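Aspartate aminotransferase, mitochondrial (Trypanosoma brucei brucei, PDB 4W5K) probably catalyses the reversible pyridoxal-phosphate-dependent transfer of the amino group from L-aspartate to 2-oxoglutarate, and forms a homodimer. Local coordinates at residues Q213-G218 with V344-Y349; A245-Y250 with A304-E309; V37-D40 with Q44-V47. The protein carries 1 engineered substitution. One frame throughout, in Å; residues are numbered along the deposited sequence.

How the interactions relate
The three contacts meet beside the cofactor pocket. Interactions 1 and 2 are joined where Gln-213 O lies 3.0 Å from Asn-246 ND2, a probable hydrogen bond, and Phe-215 also packs on the loop 245-250. Interaction 3 reaches both: Tyr-38 N is 2.9 Å from Tyr-250 OH, probably bonded to it, and 3.6 Å from Met-346 SD in packing. Measured between nearest atoms, the bound pyridoxal phosphate is about 7 Å from the Met-346 side chain, about 8 Å from that of Asn-246 and about 11 Å from that of Tyr-38. All three contacts thus lie behind the first shell, and interactions 2 and 3 also touch the second subunit.

Interaction 1. Residues Q213-G218 with V344-Y349; sequences QGFATG and VGMMAY
Phe-215 meets Met-346 through the far edge of its ring. With CG anti to the backbone N (chi1 -176°), the phenyl group extends from the 213-218 loop toward the methionine, and Met-346 CG lies near the ring plane, 3.5 Å from Phe-215 CZ. The methionine chain, bent at chi3, then rises out of the ring plane to one side, so that Met-346 CE comes to 3.6 Å from Phe-215 CE1. Met-346 SD sits obliquely to the ring, 4.9 Å from the Phe-215 centroid, a Met-aromatic contact. An unbranched methionine suits this place because it can bend from the edge of a rigid ring to above its rim. Met-313 packs on Phe-215 as well, setting the contact against helix 300-331. The loop directly follows the Tyr-212 end of the cofactor pocket, whereas 344-349 leads into strand 347-349 of the C-terminal part; as in other aspartate aminotransferases, the contact therefore probably joins the large domain to the small one. Next comes Ala-216: it and Gly-345 are both small, and their CA atoms come to 5.2 Å, the closest backbone approach of the two segments. Gly-345 has a phi of 103°, at which a side chain would collide with the preceding carbonyl oxygen. Val-344 points toward the loop, and its CG1 branch sits 3.5 Å from Ala-216 O and 4.1 Å from Ala-216 CB. Thr-217 divides its two branches: its methyl CG2 packs 4.0 Å from Val-344 CG1, while its hydroxyl OG1 turns to hydrogen bonds with Asp-223 and Gln-219.

Interaction 2. Residues A245-Y250 with A304-E309; sequences ANFGLY and ALWKKE. Engineered in segment 245-250: Ala-245 (natural residue Lys).
The rings of Phe-247 and Trp-306 lie face to face, nearly parallel at 9°, in an offset stack whose centroids, those of the phenyl ring and the indole five-membered ring, are 4.0 Å apart. On the phenyl face, Trp-306 NE1 stands above the centre of the Phe-247 ring; on the indole face, Phe-247 CZ is displaced toward the rim and approaches Trp-306 CE2 to 3.4 Å. The six-membered half of the indole shares in the overlap, with Trp-306 CZ2 3.4 Å from Phe-247 CE1. At the indole edge sits the backbone carbonyl of Asn-246, in the ring plane. Trp-306 NE1 donates to Asn-246 O over 2.9 Å, with a nearly straight N-H...O angle of 168°, although the donor approaches from above the carbonyl plane. Tryptophan suits the place because it supplies both a broad apolar face and an N-H that satisfies a buried carbonyl oxygen. Phenylalanine offers the indole a flat, wholly apolar face while packing on Val-293 and Ile-296. Stack and bond together fix the rotation of the indole, which reaches out from its helix with CG anti to the backbone N (chi1 177°). Segment 245-250 begins at Ala-245, an engineered replacement of a lysine; in this family the lysine at the matching place carries the cofactor as an internal aldimine. The stack and the hydrogen bond join helix 300-331 to the loop between strands 238-242 and 255-260, with helices 287-297, 49-52 and 220-223 packed around them through Leu-297, Cys-50 and Leu-220 on Trp-306.

Interaction 3. Residues V37-D40 with Q44-V47; sequences VYRD and QPFV
Asp-40 OD1 is gripped by two backbone N-H groups, those of Gln-44 and of Ala-42. The bond from Gln-44 N to Asp-40 OD1 is 2.9 Å long with an N-H...O angle of 162°, and it meets the carboxylate from above its plane. Asp-40 returns the link through its own backbone, its N donating to Gln-44 O at 3.0 Å. Its CG lies between the backbone N and the carbonyl carbon (chi1 65°), which swings the short carboxylate across to the backbone N-H of Gln-44; an aspartate has just the reach for this. The other oxygen, Asp-40 OD2, takes a hydrogen bond from a water 2.8 Å away that also donates to Pro-45 O. A second water bridges the two segments, donating to Tyr-38 O at 2.7 Å and accepting from Phe-46 N at 2.9 Å. Tyr-38 O is gripped again by its neighbour, Arg-39 NH1 lying 3.1 Å away. The Arg-39 chain bends at chi2 and lays one face of its guanidinium over Pro-45 CG, a flat group on a rigid apolar ring. Arg-39 NH2 also forms a salt bridge with Asp-61 of the second subunit. Tyr-38 and Phe-46 touch obliquely: Tyr-38 CE2 lies 3.8 Å from Phe-46 CD2, with ring planes 65° apart. Both pack on Met-313 of helix 300-331, and the tyrosine hydroxyl is hydrogen-bonded to Arg-316. The bond from Ala-42 N to Asp-40 OD1 makes an Asx turn, and the two Asp-40/Gln-44 bonds close the loop, which lies at the subunit interface of the aminotransferase homodimer.

Interaction 1. Residues Q213-G218 with V344-Y349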
loop_
_atom_site.group_PDB
_atom_site.type_symbol
_atom_site.label_atom_id
_atom_site.label_comp_id
_atom_site.label_asym_id
_atom_site.label_seq_id
_atom_site.Cartn_x
_atom_site.Cartn_y
_atom_site.Cartn_z
ATOM N N GLN A 213 -13.340 0.855 -15.730
ATOM C CA GLN A 213 -13.460 1.782 -16.866
ATOM C C GLN A 213 -12.752 1.234 -18.109
ATOM O O GLN A 213 -11.572 0.893 -18.047
ATOM C CB GLN A 213 -12.881 3.153 -16.527
ATOM C CG GLN A 213 -13.228 4.201 -17.613
ATOM C CD GLN A 213 -12.423 5.481 -17.504
ATOM O OE1 GLN A 213 -11.598 5.630 -16.605
ATOM N NE2 GLN A 213 -12.656 6.417 -18.429
ATOM N N GLY A 214 -13.466 1.150 -19.234
ATOM C CA GLY A 214 -12.863 0.632 -20.457
ATOM C C GLY A 214 -12.851 -0.884 -20.520
ATOM O O GLY A 214 -13.152 -1.463 -21.562
ATOM N N PHE A 215 -12.483 -1.527 -19.413
ATOM C CA PHE A 215 -12.571 -2.979 -19.301
ATOM C C PHE A 215 -14.017 -3.464 -19.487
ATOM O O PHE A 215 -14.277 -4.464 -20.170
ATOM C CB PHE A 215 -12.001 -3.440 -17.930
ATOM C CG PHE A 215 -11.967 -4.934 -17.761
ATOM C CD1 PHE A 215 -13.056 -5.611 -17.239
ATOM C CD2 PHE A 215 -10.846 -5.671 -18.168
ATOM C CE1 PHE A 215 -13.052 -6.995 -17.109
ATOM C CE2 PHE A 215 -10.829 -7.054 -18.045
ATOM C CZ PHE A 215 -11.917 -7.726 -17.512
ATOM N N ALA A 216 -14.961 -2.745 -18.900
ATOM C CA ALA A 216 -16.363 -3.199 -18.920
ATOM C C ALA A 216 -16.944 -3.375 -20.316
ATOM O O ALA A 216 -17.476 -4.448 -20.641
ATOM C CB ALA A 216 -17.211 -2.218 -18.109
ATOM N N THR A 217 -16.836 -2.353 -21.167
ATOM C CA THR A 217 -17.493 -2.422 -22.470
ATOM C C THR A 217 -16.557 -2.124 -23.640
ATOM O O THR A 217 -16.972 -2.178 -24.813
ATOM C CB THR A 217 -18.710 -1.445 -22.570
ATOM O OG1 THR A 217 -18.254 -0.090 -22.708
ATOM C CG2 THR A 217 -19.679 -1.598 -21.396
ATOM N N GLY A 218 -15.308 -1.785 -23.323
ATOM C CA GLY A 218 -14.316 -1.454 -24.335
ATOM C C GLY A 218 -14.366 0.010 -24.725
ATOM O O GLY A 218 -13.627 0.448 -25.593
ATOM N N VAL A 344 -22.878 -7.305 -17.687
ATOM C CA VAL A 344 -21.638 -6.745 -18.222
ATOM C C VAL A 344 -20.447 -7.064 -17.310
ATOM O O VAL A 344 -20.515 -6.872 -16.104
ATOM C CB VAL A 344 -21.770 -5.202 -18.383
ATOM C CG1 VAL A 344 -20.449 -4.550 -18.807
ATOM C CG2 VAL A 344 -22.900 -4.862 -19.357
ATOM N N GLY A 345 -19.362 -7.557 -17.910
ATOM C CA GLY A 345 -18.115 -7.722 -17.179
ATOM C C GLY A 345 -17.815 -9.155 -16.776
ATOM O O GLY A 345 -18.524 -10.105 -17.180
ATOM N N MET A 346 -16.774 -9.306 -15.954
ATOM C CA MET A 346 -16.236 -10.624 -15.622
ATOM C C MET A 346 -17.097 -11.456 -14.697
ATOM O O MET A 346 -16.943 -12.666 -14.653
ATOM C CB MET A 346 -14.858 -10.481 -14.959
ATOM C CG MET A 346 -13.751 -10.259 -15.911
ATOM S SD MET A 346 -12.206 -10.440 -14.998
ATOM C CE MET A 346 -12.067 -8.862 -14.136
ATOM N N MET A 347 -17.980 -10.811 -13.936
ATOM C CA MET A 347 -18.788 -11.526 -12.948
ATOM C C MET A 347 -20.234 -11.613 -13.345
ATOM O O MET A 347 -20.839 -10.602 -13.719
ATOM C CB MET A 347 -18.714 -10.843 -11.582
ATOM C CG MET A 347 -17.337 -10.678 -11.060
ATOM S SD MET A 347 -16.656 -12.308 -10.747
ATOM C CE MET A 347 -14.986 -11.854 -10.302
ATOM N N ALA A 348 -20.795 -12.818 -13.266
ATOM C CA ALA A 348 -22.191 -13.014 -13.651
ATOM C C ALA A 348 -22.981 -13.664 -12.528
ATOM O O ALA A 348 -22.570 -14.695 -12.009
ATOM C CB ALA A 348 -22.274 -13.878 -14.928
ATOM N N TYR A 349 -24.119 -13.083 -12.150
ATOM C CA TYR A 349 -25.018 -13.826 -11.277
ATOM C C TYR A 349 -25.843 -14.734 -12.200
ATOM O O TYR A 349 -26.686 -14.263 -12.952
ATOM C CB TYR A 349 -25.904 -12.900 -10.426
ATOM C CG TYR A 349 -25.504 -12.857 -8.942
ATOM C CD1 TYR A 349 -26.473 -12.814 -7.940
ATOM C CD2 TYR A 349 -24.163 -12.861 -8.556
ATOM C CE1 TYR A 349 -26.122 -12.765 -6.579
ATOM C CE2 TYR A 349 -23.804 -12.830 -7.208
ATOM C CZ TYR A 349 -24.789 -12.787 -6.228
ATOM O OH TYR A 349 -24.417 -12.742 -4.889
#

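Interaction 2. Residues A245-Y250 with A304-E309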
loop_
_atom_site.group_PDB
_atom_site.type_symbol
_atom_site.label_atom_id
_atom_site.label_comp_id
_atom_site.label_asym_id
_atom_site.label_seq_id
_atom_site.Cartn_x
_atom_site.Cartn_y
_atom_site.Cartn_z
ATOM N N ALA A 245 -7.813 -4.015 -13.315
ATOM C CA ALA A 245 -8.300 -4.791 -14.456
ATOM C C ALA A 245 -7.977 -4.134 -15.808
ATOM O O ALA A 245 -7.603 -4.832 -16.771
ATOM C CB ALA A 245 -9.800 -5.023 -14.317
ATOM N N ASN A 246 -8.171 -2.820 -15.928
ATOM C CA ASN A 246 -8.080 -2.233 -17.263
ATOM C C ASN A 246 -6.648 -2.084 -17.773
ATOM O O ASN A 246 -6.432 -1.948 -18.982
ATOM C CB ASN A 246 -8.866 -0.887 -17.371
ATOM C CG ASN A 246 -8.401 0.185 -16.422
ATOM O OD1 ASN A 246 -7.422 0.032 -15.712
ATOM N ND2 ASN A 246 -9.136 1.304 -16.417
ATOM N N PHE A 247 -5.664 -2.172 -16.873
ATOM C CA PHE A 247 -4.263 -2.289 -17.331
ATOM C C PHE A 247 -3.638 -3.639 -17.001
ATOM O O PHE A 247 -2.456 -3.883 -17.305
ATOM C CB PHE A 247 -3.413 -1.172 -16.725
ATOM C CG PHE A 247 -3.593 0.175 -17.383
ATOM C CD1 PHE A 247 -4.558 1.069 -16.909
ATOM C CD2 PHE A 247 -2.767 0.556 -18.443
ATOM C CE1 PHE A 247 -4.725 2.326 -17.494
ATOM C CE2 PHE A 247 -2.915 1.806 -19.050
ATOM C CZ PHE A 247 -3.903 2.700 -18.563
ATOM N N GLY A 248 -4.416 -4.531 -16.392
ATOM C CA GLY A 248 -3.891 -5.825 -15.988
ATOM C C GLY A 248 -2.809 -5.694 -14.899
ATOM O O GLY A 248 -1.909 -6.530 -14.813
ATOM N N LEU A 249 -2.917 -4.647 -14.091
ATOM C CA LEU A 249 -1.868 -4.319 -13.098
ATOM C C LEU A 249 -2.199 -4.764 -11.687
ATOM O O LEU A 249 -1.533 -4.314 -10.735
ATOM C CB LEU A 249 -1.593 -2.808 -13.075
ATOM C CG LEU A 249 -0.820 -2.244 -14.266
ATOM C CD1 LEU A 249 -0.872 -0.723 -14.229
ATOM C CD2 LEU A 249 0.629 -2.740 -14.280
ATOM N N TYR A 250 -3.181 -5.655 -11.555
ATOM C CA TYR A 250 -3.700 -6.154 -10.274
ATOM C C TYR A 250 -2.734 -6.095 -9.084
ATOM O O TYR A 250 -2.914 -5.283 -8.150
ATOM C CB TYR A 250 -4.170 -7.608 -10.456
ATOM C CG TYR A 250 -5.184 -7.814 -11.574
ATOM C CD1 TYR A 250 -6.547 -7.596 -11.348
ATOM C CD2 TYR A 250 -4.792 -8.274 -12.832
ATOM C CE1 TYR A 250 -7.484 -7.796 -12.363
ATOM C CE2 TYR A 250 -5.739 -8.490 -13.849
ATOM C CZ TYR A 250 -7.066 -8.240 -13.602
ATOM O OH TYR A 250 -7.996 -8.454 -14.588
ATOM N N ALA A 304 -3.228 4.415 -28.006
ATOM C CA ALA A 304 -3.987 3.756 -29.060
ATOM C C ALA A 304 -3.944 2.230 -28.898
ATOM O O ALA A 304 -4.950 1.547 -29.080
ATOM C CB ALA A 304 -3.445 4.170 -30.434
ATOM N N LEU A 305 -2.766 1.703 -28.568
ATOM C CA LEU A 305 -2.589 0.271 -28.381
ATOM C C LEU A 305 -3.417 -0.215 -27.207
ATOM O O LEU A 305 -4.133 -1.217 -27.310
ATOM C CB LEU A 305 -1.111 -0.070 -28.165
ATOM C CG LEU A 305 -0.811 -1.548 -27.897
ATOM C CD1 LEU A 305 -1.428 -2.450 -28.982
ATOM C CD2 LEU A 305 0.691 -1.770 -27.789
ATOM N N TRP A 306 -3.315 0.507 -26.092
ATOM C CA TRP A 306 -4.133 0.206 -24.923
ATOM C C TRP A 306 -5.629 0.125 -25.266
ATOM O O TRP A 306 -6.311 -0.820 -24.860
ATOM C CB TRP A 306 -3.886 1.251 -23.829
ATOM C CG TRP A 306 -4.722 1.072 -22.608
ATOM C CD1 TRP A 306 -4.833 -0.051 -21.829
ATOM C CD2 TRP A 306 -5.555 2.069 -21.996
ATOM N NE1 TRP A 306 -5.680 0.199 -20.767
ATOM C CE2 TRP A 306 -6.147 1.481 -20.862
ATOM C CE3 TRP A 306 -5.855 3.400 -22.305
ATOM C CZ2 TRP A 306 -7.021 2.189 -20.011
ATOM C CZ3 TRP A 306 -6.734 4.092 -21.480
ATOM C CH2 TRP A 306 -7.310 3.481 -20.350
ATOM N N LYS A 307 -6.133 1.106 -26.004
ATOM C CA LYS A 307 -7.553 1.102 -26.369
ATOM C C LYS A 307 -7.934 -0.135 -27.190
ATOM O O LYS A 307 -9.003 -0.704 -26.985
ATOM C CB LYS A 307 -7.905 2.382 -27.128
ATOM C CG LYS A 307 -7.946 3.629 -26.216
ATOM C CD LYS A 307 -8.229 4.879 -27.037
ATOM C CE LYS A 307 -8.358 6.134 -26.172
ATOM N NZ LYS A 307 -8.415 7.354 -27.039
ATOM N N LYS A 308 -7.048 -0.566 -28.084
ATOM C CA LYS A 308 -7.283 -1.783 -28.860
ATOM C C LYS A 308 -7.345 -3.004 -27.937
ATOM O O LYS A 308 -8.221 -3.871 -28.095
ATOM C CB LYS A 308 -6.195 -1.962 -29.933
ATOM C CG LYS A 308 -6.351 -3.209 -30.762
ATOM C CD LYS A 308 -5.165 -3.406 -31.714
ATOM C CE LYS A 308 -4.097 -4.269 -31.063
ATOM N NZ LYS A 308 -2.892 -4.442 -31.930
ATOM N N GLU A 309 -6.438 -3.057 -26.961
ATOM C CA GLU A 309 -6.397 -4.186 -26.047
ATOM C C GLU A 309 -7.594 -4.197 -25.101
ATOM O O GLU A 309 -8.102 -5.270 -24.756
ATOM C CB GLU A 309 -5.071 -4.179 -25.265
ATOM C CG GLU A 309 -3.873 -4.348 -26.211
ATOM C CD GLU A 309 -2.555 -4.649 -25.495
ATOM O OE1 GLU A 309 -1.916 -3.695 -24.994
ATOM O OE2 GLU A 309 -2.147 -5.838 -25.474
#

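Interaction 3. Residues V37-D40 with Q44-V47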
loop_
_atom_site.group_PDB
_atom_site.type_symbol
_atom_site.label_atom_id
_atom_site.label_comp_id
_atom_site.label_asym_id
_atom_site.label_seq_id
_atom_site.Cartn_x
_atom_site.Cartn_y
_atom_site.Cartn_z
ATOM N N VAL A 37 -9.694 -12.402 -11.588
ATOM C CA VAL A 37 -8.859 -11.664 -12.534
ATOM C C VAL A 37 -9.104 -12.105 -13.987
ATOM O O VAL A 37 -9.642 -13.190 -14.243
ATOM C CB VAL A 37 -7.342 -11.831 -12.210
ATOM C CG1 VAL A 37 -6.979 -11.078 -10.932
ATOM C CG2 VAL A 37 -6.971 -13.289 -12.065
ATOM N N TYR A 38 -8.718 -11.259 -14.938
ATOM C CA TYR A 38 -8.881 -11.617 -16.347
ATOM C C TYR A 38 -7.960 -12.773 -16.749
ATOM O O TYR A 38 -6.842 -12.931 -16.221
ATOM C CB TYR A 38 -8.613 -10.396 -17.259
ATOM C CG TYR A 38 -8.864 -10.693 -18.735
ATOM C CD1 TYR A 38 -10.171 -10.792 -19.230
ATOM C CD2 TYR A 38 -7.810 -10.875 -19.620
ATOM C CE1 TYR A 38 -10.407 -11.089 -20.576
ATOM C CE2 TYR A 38 -8.039 -11.163 -20.977
ATOM C CZ TYR A 38 -9.341 -11.262 -21.439
ATOM O OH TYR A 38 -9.562 -11.562 -22.776
ATOM N N ARG A 39 -8.436 -13.563 -17.707
ATOM C CA ARG A 39 -7.655 -14.608 -18.375
ATOM C C ARG A 39 -7.934 -14.527 -19.881
ATOM O O ARG A 39 -9.030 -14.132 -20.267
ATOM C CB ARG A 39 -8.045 -16.003 -17.865
ATOM C CG ARG A 39 -7.689 -16.257 -16.423
ATOM C CD ARG A 39 -6.203 -16.450 -16.334
ATOM N NE ARG A 39 -5.715 -16.818 -15.011
ATOM C CZ ARG A 39 -5.164 -15.964 -14.145
ATOM N NH1 ARG A 39 -5.052 -14.677 -14.441
ATOM N NH2 ARG A 39 -4.707 -16.415 -12.989
ATOM N N ASP A 40 -6.954 -14.873 -20.711
ATOM C CA ASP A 40 -7.177 -14.923 -22.165
ATOM C C ASP A 40 -7.878 -16.226 -22.517
ATOM O O ASP A 40 -8.222 -17.002 -21.627
ATOM C CB ASP A 40 -5.852 -14.742 -22.940
ATOM C CG ASP A 40 -4.849 -15.864 -22.719
ATOM O OD1 ASP A 40 -5.199 -16.948 -22.211
ATOM O OD2 ASP A 40 -3.663 -15.646 -23.059
ATOM N N GLN A 44 -4.710 -18.125 -19.652
ATOM C CA GLN A 44 -3.450 -17.579 -19.133
ATOM C C GLN A 44 -3.648 -16.177 -18.587
ATOM O O GLN A 44 -4.461 -15.422 -19.098
ATOM C CB GLN A 44 -2.382 -17.530 -20.219
ATOM C CG GLN A 44 -2.032 -18.877 -20.827
ATOM C CD GLN A 44 -1.696 -19.908 -19.769
ATOM O OE1 GLN A 44 -0.791 -19.709 -18.954
ATOM N NE2 GLN A 44 -2.447 -21.007 -19.757
ATOM N N PRO A 45 -2.857 -15.804 -17.563
ATOM C CA PRO A 45 -2.816 -14.384 -17.205
ATOM C C PRO A 45 -2.374 -13.562 -18.413
ATOM O O PRO A 45 -1.594 -14.032 -19.240
ATOM C CB PRO A 45 -1.773 -14.314 -16.080
ATOM C CG PRO A 45 -1.622 -15.697 -15.574
ATOM C CD PRO A 45 -1.937 -16.616 -16.748
ATOM N N PHE A 46 -2.862 -12.335 -18.507
ATOM C CA PHE A 46 -2.674 -11.553 -19.719
ATOM C C PHE A 46 -1.982 -10.252 -19.400
ATOM O O PHE A 46 -2.555 -9.355 -18.783
ATOM C CB PHE A 46 -4.031 -11.308 -20.406
ATOM C CG PHE A 46 -3.970 -10.350 -21.563
ATOM C CD1 PHE A 46 -3.126 -10.594 -22.644
ATOM C CD2 PHE A 46 -4.797 -9.234 -21.595
ATOM C CE1 PHE A 46 -3.081 -9.718 -23.723
ATOM C CE2 PHE A 46 -4.756 -8.349 -22.673
ATOM C CZ PHE A 46 -3.885 -8.596 -23.737
ATOM N N VAL A 47 -0.711 -10.169 -19.771
ATOM C CA VAL A 47 0.051 -8.929 -19.619
ATOM C C VAL A 47 -0.097 -8.148 -20.918
ATOM O O VAL A 47 0.232 -8.659 -21.988
ATOM C CB VAL A 47 1.549 -9.199 -19.349
ATOM C CG1 VAL A 47 2.308 -7.876 -19.223
ATOM C CG2 VAL A 47 1.730 -10.013 -18.076
HETATM O O HOH W 1 -4.607 -11.446 -16.302
HETATM O O HOH W 2 -1.424 -14.186 -22.093
#